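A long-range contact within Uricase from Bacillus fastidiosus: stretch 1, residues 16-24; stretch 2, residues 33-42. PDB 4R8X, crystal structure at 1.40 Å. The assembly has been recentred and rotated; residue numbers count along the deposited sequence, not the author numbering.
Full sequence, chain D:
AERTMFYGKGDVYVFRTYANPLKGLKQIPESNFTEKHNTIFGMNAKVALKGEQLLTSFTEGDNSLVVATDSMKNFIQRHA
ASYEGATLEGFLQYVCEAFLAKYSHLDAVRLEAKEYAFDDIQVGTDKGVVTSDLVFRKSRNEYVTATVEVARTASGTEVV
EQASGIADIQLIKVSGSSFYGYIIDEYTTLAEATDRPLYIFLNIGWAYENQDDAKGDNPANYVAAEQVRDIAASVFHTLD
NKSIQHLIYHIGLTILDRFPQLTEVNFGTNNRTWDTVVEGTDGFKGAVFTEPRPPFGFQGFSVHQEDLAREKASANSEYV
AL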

# COMPACT_ATOMS: atom_id res chain seq x y z
N ARG D 16 -11.69 -7.84 21.11
CA ARG D 16 -12.17 -8.24 22.44
C ARG D 16 -11.02 -8.20 23.43
O ARG D 16 -9.95 -8.75 23.16
CB ARG D 16 -12.80 -9.64 22.39
CG ARG D 16 -12.83 -10.38 23.72
CD ARG D 16 -13.92 -9.87 24.65
NE ARG D 16 -13.82 -10.54 25.94
CZ ARG D 16 -14.35 -11.73 26.20
NH1 ARG D 16 -15.02 -12.37 25.26
NH2 ARG D 16 -14.20 -12.27 27.40
N THR D 17 -11.21 -7.54 24.56
CA THR D 17 -10.16 -7.54 25.57
C THR D 17 -10.42 -8.62 26.61
O THR D 17 -11.57 -8.94 26.92
CB THR D 17 -9.94 -6.15 26.21
OG1 THR D 17 -11.20 -5.56 26.54
CG2 THR D 17 -9.20 -5.22 25.26
N TYR D 18 -9.34 -9.21 27.11
CA TYR D 18 -9.41 -10.24 28.15
C TYR D 18 -10.32 -11.42 27.80
O TYR D 18 -11.19 -11.81 28.59
CB TYR D 18 -9.76 -9.63 29.51
CG TYR D 18 -8.70 -8.65 29.97
CD1 TYR D 18 -7.48 -9.10 30.47
CD2 TYR D 18 -8.91 -7.28 29.89
CE1 TYR D 18 -6.50 -8.20 30.87
CE2 TYR D 18 -7.94 -6.38 30.29
CZ TYR D 18 -6.74 -6.85 30.78
OH TYR D 18 -5.77 -5.96 31.18
N ALA D 19 -10.11 -12.00 26.62
CA ALA D 19 -10.76 -13.26 26.30
C ALA D 19 -10.11 -14.36 27.13
O ALA D 19 -9.02 -14.19 27.66
CB ALA D 19 -10.65 -13.57 24.83
N ASN D 20 -10.81 -15.48 27.24
CA ASN D 20 -10.28 -16.63 27.96
C ASN D 20 -8.91 -17.04 27.41
O ASN D 20 -8.76 -17.19 26.20
CB ASN D 20 -11.26 -17.80 27.82
CG ASN D 20 -10.92 -18.96 28.71
OD1 ASN D 20 -10.34 -18.79 29.79
ND2 ASN D 20 -11.26 -20.17 28.28
N PRO D 21 -7.91 -17.19 28.29
CA PRO D 21 -6.59 -17.57 27.76
C PRO D 21 -6.58 -18.98 27.15
O PRO D 21 -7.30 -19.87 27.61
CB PRO D 21 -5.68 -17.50 28.99
CG PRO D 21 -6.37 -16.58 29.93
CD PRO D 21 -7.84 -16.85 29.72
N LEU D 22 -5.77 -19.15 26.12
CA LEU D 22 -5.49 -20.46 25.55
C LEU D 22 -4.28 -21.02 26.30
O LEU D 22 -3.19 -20.46 26.23
CB LEU D 22 -5.20 -20.30 24.05
CG LEU D 22 -4.79 -21.54 23.25
CD1 LEU D 22 -5.91 -22.59 23.24
CD2 LEU D 22 -4.43 -21.14 21.84
N LYS D 23 -4.49 -22.10 27.05
CA LYS D 23 -3.42 -22.68 27.87
C LYS D 23 -3.36 -24.18 27.67
O LYS D 23 -4.37 -24.79 27.38
CB LYS D 23 -3.69 -22.43 29.36
CG LYS D 23 -3.59 -20.99 29.81
CD LYS D 23 -3.78 -20.91 31.32
CE LYS D 23 -3.71 -19.48 31.81
NZ LYS D 23 -4.00 -19.40 33.27
N GLY D 24 -2.18 -24.78 27.84
CA GLY D 24 -2.07 -26.23 27.82
C GLY D 24 -1.87 -26.83 26.44
O GLY D 24 -2.31 -27.95 26.16
N PHE D 33 6.22 -22.00 22.67
CA PHE D 33 4.89 -21.40 22.74
C PHE D 33 3.89 -22.41 23.26
O PHE D 33 3.55 -23.35 22.55
CB PHE D 33 4.46 -20.92 21.35
CG PHE D 33 3.25 -20.02 21.36
CD1 PHE D 33 3.40 -18.65 21.49
CD2 PHE D 33 1.98 -20.55 21.24
CE1 PHE D 33 2.30 -17.81 21.50
CE2 PHE D 33 0.86 -19.71 21.24
CZ PHE D 33 1.02 -18.35 21.37
N THR D 34 3.42 -22.23 24.49
CA THR D 34 2.46 -23.17 25.06
C THR D 34 1.18 -22.51 25.57
O THR D 34 0.27 -23.20 26.03
CB THR D 34 3.07 -24.04 26.19
OG1 THR D 34 3.63 -23.19 27.20
CG2 THR D 34 4.16 -24.95 25.62
N GLU D 35 1.12 -21.19 25.51
CA GLU D 35 -0.08 -20.47 25.92
C GLU D 35 -0.18 -19.15 25.19
O GLU D 35 0.82 -18.54 24.83
CB GLU D 35 -0.11 -20.24 27.43
CG GLU D 35 0.97 -19.32 27.96
CD GLU D 35 0.86 -19.05 29.45
OE1 GLU D 35 1.80 -18.43 30.01
OE2 GLU D 35 -0.15 -19.46 30.07
N LYS D 36 -1.41 -18.71 24.96
CA LYS D 36 -1.64 -17.42 24.33
C LYS D 36 -2.62 -16.68 25.24
O LYS D 36 -3.78 -17.06 25.36
CB LYS D 36 -2.22 -17.61 22.93
CG LYS D 36 -2.33 -16.33 22.10
CD LYS D 36 -2.57 -16.65 20.62
CE LYS D 36 -2.64 -15.39 19.78
NZ LYS D 36 -2.66 -15.70 18.31
N HIS D 37 -2.14 -15.63 25.89
CA HIS D 37 -2.88 -15.04 27.00
C HIS D 37 -4.20 -14.37 26.60
O HIS D 37 -5.09 -14.24 27.43
CB HIS D 37 -2.00 -14.10 27.83
CG HIS D 37 -1.36 -12.99 27.05
ND1 HIS D 37 -2.06 -11.89 26.62
CD2 HIS D 37 -0.08 -12.82 26.65
CE1 HIS D 37 -1.23 -11.08 25.98
NE2 HIS D 37 -0.03 -11.62 25.98
N ASN D 38 -4.32 -13.94 25.34
CA ASN D 38 -5.57 -13.35 24.83
C ASN D 38 -6.02 -12.05 25.52
O ASN D 38 -7.21 -11.73 25.55
CB ASN D 38 -6.73 -14.36 24.81
CG ASN D 38 -6.56 -15.43 23.74
OD1 ASN D 38 -5.90 -15.21 22.72
ND2 ASN D 38 -7.17 -16.59 23.97
N THR D 39 -5.06 -11.32 26.08
CA THR D 39 -5.35 -10.00 26.65
C THR D 39 -6.01 -9.12 25.60
O THR D 39 -6.96 -8.39 25.90
CB THR D 39 -4.08 -9.34 27.20
OG1 THR D 39 -3.57 -10.14 28.27
CG2 THR D 39 -4.36 -7.94 27.73
N ILE D 40 -5.52 -9.20 24.37
CA ILE D 40 -6.25 -8.68 23.23
C ILE D 40 -6.54 -9.86 22.31
O ILE D 40 -5.64 -10.65 21.97
CB ILE D 40 -5.45 -7.59 22.48
CG1 ILE D 40 -5.21 -6.40 23.41
CG2 ILE D 40 -6.21 -7.14 21.24
CD1 ILE D 40 -4.14 -5.43 22.92
N PHE D 41 -7.81 -10.01 21.96
CA PHE D 41 -8.27 -11.06 21.06
C PHE D 41 -8.96 -10.31 19.93
O PHE D 41 -10.17 -10.06 19.98
CB PHE D 41 -9.25 -11.96 21.82
CG PHE D 41 -9.74 -13.16 21.06
CD1 PHE D 41 -8.93 -14.26 20.87
CD2 PHE D 41 -11.04 -13.21 20.57
CE1 PHE D 41 -9.40 -15.39 20.20
CE2 PHE D 41 -11.51 -14.32 19.90
CZ PHE D 41 -10.69 -15.41 19.70
N GLY D 42 -8.17 -9.91 18.93
CA GLY D 42 -8.65 -9.03 17.89
C GLY D 42 -8.48 -9.58 16.49
O GLY D 42 -7.55 -10.33 16.21
O HOH W 1 -7.17 -12.57 28.90
O HOH W 2 0.30 -24.34 29.10

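The two stretches run antiparallel, joined by two short ladders whose register differs by one residue, with loops between them. In the first ladder R16 faces F41 as a hydrogen-bonded pair, R16 N to F41 O at 2.9 Å and F41 N to R16 O at 2.8 Å, and T17 lies opposite I40 as the non-hydrogen-bonded pair. In the second, L22 and K36 repeat the reciprocal pattern: L22 N donates to K36 O at 3.0 Å and K36 N to L22 O at 2.8 Å. Each hydrogen-bonded pair thus satisfies all four of its backbone polar groups across the seam.

Between the ladders, the loops keep bonding through less regular backbone. Y18 and N38 both take positive phi (54° and 62°), yet Y18 N still reaches T39 O at 2.8 Å, nearly straight at 171°. A weak bond follows from A19 N to N38 O at 3.1 Å. The T39 carbonyl is used twice, since T17 CA also approaches T39 O at 3.3 Å in a CA-H...O contact; L22 O receives a similar one from E35 CA at 3.1 Å.

One side chain closes the gap where the register slips. N38 points its CA-to-CB bond toward the first stretch, and its amide ND2 donates to N20 O at 2.8 Å and 171°, supplying a donor where the ladder pattern is interrupted. Water serves here too: water 1 donates both to A19 O at 2.8 Å and to H37 O at 3.0 Å, bridging two carbonyls that cannot bond each other. Water 2 plays a similar part at the far end, accepting from G24 N at 2.8 Å and donating to T34 O at 3.3 Å, beside the weak direct bond from G24 N to T34 O at 3.4 Å. The backbone angles of G24 by themselves call for glycine, as a CB would jam against the preceding carbonyl oxygen.

The apolar contacts are small and close. A19 CB lies 3.7 Å from F41 CB, while R16 CB sits at the edge of the F41 ring. On Y18, the T39 methyl CG2 stands 4.3 Å from the centroid of the Y18 ring, an off-centre CH-pi contact.

Each stretch also has side-chain bonds of its own. The end of the R16 side chain leads away from the second stretch, and R16 NE donates to T17 O at 2.9 Å; in the loop of the second stretch, T39 N donates to H37 ND1 at 3.1 Å. The rule to read here is economical: regular pairs carry the ladders, while backbone bonds, the N38 side-chain amide and a water link the loops between them.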